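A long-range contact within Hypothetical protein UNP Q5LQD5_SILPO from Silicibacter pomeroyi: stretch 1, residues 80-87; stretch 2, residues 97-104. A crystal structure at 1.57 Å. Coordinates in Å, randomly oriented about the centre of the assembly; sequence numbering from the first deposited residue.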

# COMPACT_ATOMS: atom_id res chain seq x y z
N GLY A 80 3.95 -23.30 -5.34
CA GLY A 80 4.84 -22.36 -5.99
C GLY A 80 5.27 -21.23 -5.09
O GLY A 80 5.81 -20.24 -5.56
N ARG A 81 5.02 -21.37 -3.78
CA ARG A 81 5.27 -20.29 -2.82
C ARG A 81 6.68 -19.69 -2.84
O ARG A 81 6.86 -18.50 -2.55
CB ARG A 81 4.93 -20.77 -1.39
CG ARG A 81 5.95 -21.74 -0.78
CD ARG A 81 5.45 -22.41 0.51
NE ARG A 81 4.43 -23.43 0.24
CZ ARG A 81 4.68 -24.68 -0.13
NH1 ARG A 81 5.93 -25.12 -0.27
NH2 ARG A 81 3.67 -25.51 -0.36
N ALA A 82 7.69 -20.50 -3.17
CA ALA A 82 9.07 -20.01 -3.14
C ALA A 82 9.30 -18.83 -4.09
O ALA A 82 10.24 -18.07 -3.92
CB ALA A 82 10.04 -21.16 -3.46
N TYR A 83 8.43 -18.71 -5.09
CA TYR A 83 8.58 -17.67 -6.12
C TYR A 83 7.79 -16.40 -5.85
O TYR A 83 7.61 -15.56 -6.74
CB TYR A 83 8.20 -18.23 -7.48
CG TYR A 83 9.24 -19.20 -7.99
CD1 TYR A 83 10.23 -18.78 -8.88
CD2 TYR A 83 9.26 -20.52 -7.54
CE1 TYR A 83 11.21 -19.68 -9.33
CE2 TYR A 83 10.22 -21.41 -7.97
CZ TYR A 83 11.19 -20.98 -8.87
OH TYR A 83 12.16 -21.87 -9.31
N ARG A 84 7.32 -16.24 -4.61
CA ARG A 84 6.51 -15.04 -4.32
C ARG A 84 6.67 -14.57 -2.88
O ARG A 84 7.39 -15.20 -2.09
CB ARG A 84 5.04 -15.21 -4.73
CG ARG A 84 4.60 -16.65 -5.05
CD ARG A 84 3.13 -16.74 -5.42
NE ARG A 84 2.75 -18.10 -5.81
CZ ARG A 84 3.03 -18.64 -7.00
NH1 ARG A 84 3.67 -17.93 -7.93
NH2 ARG A 84 2.66 -19.88 -7.26
N GLN A 85 6.03 -13.45 -2.56
CA GLN A 85 6.28 -12.74 -1.33
C GLN A 85 4.96 -12.07 -0.92
O GLN A 85 4.25 -11.56 -1.78
CB GLN A 85 7.36 -11.68 -1.56
CG GLN A 85 7.70 -10.85 -0.33
CD GLN A 85 8.88 -9.91 -0.56
OE1 GLN A 85 8.94 -9.21 -1.57
NE2 GLN A 85 9.80 -9.89 0.39
N LEU A 86 4.64 -12.11 0.36
CA LEU A 86 3.35 -11.64 0.85
C LEU A 86 3.48 -10.94 2.19
O LEU A 86 4.20 -11.41 3.08
CB LEU A 86 2.38 -12.83 1.00
CG LEU A 86 0.94 -12.49 1.45
CD1 LEU A 86 0.26 -11.62 0.39
CD2 LEU A 86 0.13 -13.75 1.73
N ALA A 87 2.80 -9.82 2.33
CA ALA A 87 2.79 -9.11 3.60
C ALA A 87 1.34 -8.74 3.88
O ALA A 87 0.57 -8.46 2.96
CB ALA A 87 3.63 -7.86 3.52
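Stretch 2, residues 97-104: AFTGSENQ

Stretch 2 runs antiparallel to stretch 1: strand 97-99 lies beside strand 85-87, their axes 4.6 Å apart at closest and their N-to-C directions 171° apart. Leu86 and Phe98 form the hydrogen-bonded pair of this ladder, with Leu86 N to Phe98 O at 2.9 Å and Phe98 N to Leu86 O at 2.8 Å. The flanking pairs, Gln85 with Thr99 and Ala87 with Ala97, are non-hydrogen-bonded and come closer, CA to CA 4.5 and 4.1 Å, against 5.2 Å for Leu86 and Phe98. Beyond the strand, Gly100 N donates to Arg84 O (2.9 Å), and a type I turn, Gly100 to Asn103, folds against the 3-10 segment at Arg81 and Ala82. Glu102 N reaches Ala82 O at 2.8 Å, while Gly100 CA packs 3.2 Å from that same oxygen. There is no room for a side chain at Gly100: an ideal CB would lie 2.2 Å from Ala82 O.

Among the side chains, Gln85 and Thr99 share one face of the sheet with Ala87 and Ala97. Gln85, extended with chi1 and chi2 both t, donates from NE2 to Thr99 OG1 (2.9 Å); farther along, Ala87 CB meets Ala97 CB at 4.2 Å. Leu86 and Phe98 occupy the other face. The Phe98 ring reaches back along stretch 1, its CE2 3.3 Å from Arg81 O, which sits at the ring edge, and its CZ 3.9 Å from Arg81 CG. Asn103 ties the turn to the residue just before strand 85-87: ND2 donates to Arg84 O (3.0 Å) and, within its own stretch, to Gly100 O (2.9 Å). At the exposed margin, Glu102 CB sits over one face of the Tyr83 ring, 3.7 Å from Tyr83 CE1 and nearly on the ring normal, a CH-pi contact.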

# COMPACT_ATOMS: atom_id res chain seq x y z
N ALA A 97 4.99 -11.14 7.28
CA ALA A 97 5.36 -11.36 5.89
C ALA A 97 5.90 -12.77 5.67
O ALA A 97 6.41 -13.42 6.60
CB ALA A 97 6.39 -10.33 5.44
N PHE A 98 5.77 -13.22 4.43
CA PHE A 98 6.45 -14.42 3.96
C PHE A 98 7.32 -14.02 2.76
O PHE A 98 6.85 -13.29 1.86
CB PHE A 98 5.42 -15.46 3.52
CG PHE A 98 6.02 -16.59 2.71
CD1 PHE A 98 6.57 -17.70 3.35
CD2 PHE A 98 6.06 -16.52 1.31
CE1 PHE A 98 7.14 -18.74 2.60
CE2 PHE A 98 6.63 -17.54 0.55
CZ PHE A 98 7.18 -18.65 1.21
N THR A 99 8.56 -14.49 2.73
CA THR A 99 9.43 -14.21 1.60
C THR A 99 9.96 -15.52 1.01
O THR A 99 10.76 -16.21 1.65
CB THR A 99 10.59 -13.24 1.98
OG1 THR A 99 10.05 -11.99 2.43
CG2 THR A 99 11.51 -12.99 0.78
N GLY A 100 9.50 -15.86 -0.19
CA GLY A 100 9.92 -17.11 -0.85
C GLY A 100 11.41 -17.09 -1.15
O GLY A 100 12.01 -16.03 -1.41
N SER A 101 12.02 -18.28 -1.12
CA SER A 101 13.46 -18.39 -1.27
C SER A 101 13.93 -18.12 -2.71
O SER A 101 15.11 -17.83 -2.94
CB SER A 101 13.92 -19.78 -0.83
OG SER A 101 13.30 -20.76 -1.62
N GLU A 102 13.01 -18.21 -3.67
CA GLU A 102 13.39 -18.05 -5.09
C GLU A 102 13.16 -16.64 -5.64
O GLU A 102 13.46 -16.37 -6.81
CB GLU A 102 12.73 -19.11 -5.97
CG GLU A 102 13.13 -20.55 -5.62
CD GLU A 102 14.64 -20.78 -5.71
OE1 GLU A 102 15.25 -20.39 -6.74
OE2 GLU A 102 15.20 -21.31 -4.73
N ASN A 103 12.65 -15.74 -4.80
CA ASN A 103 12.68 -14.32 -5.15
C ASN A 103 14.13 -13.85 -5.27
O ASN A 103 15.02 -14.43 -4.64
CB ASN A 103 11.98 -13.48 -4.08
CG ASN A 103 10.51 -13.82 -3.96
OD1 ASN A 103 9.72 -13.55 -4.86
ND2 ASN A 103 10.14 -14.42 -2.84
N GLN A 104 14.37 -12.80 -6.05
CA GLN A 104 15.73 -12.31 -6.23
C GLN A 104 16.26 -11.55 -5.02
O GLN A 104 15.53 -10.78 -4.39
CB GLN A 104 15.82 -11.44 -7.48
CG GLN A 104 15.49 -12.18 -8.78
CD GLN A 104 16.62 -13.09 -9.25
OE1 GLN A 104 17.81 -12.86 -8.94
NE2 GLN A 104 16.26 -14.13 -10.01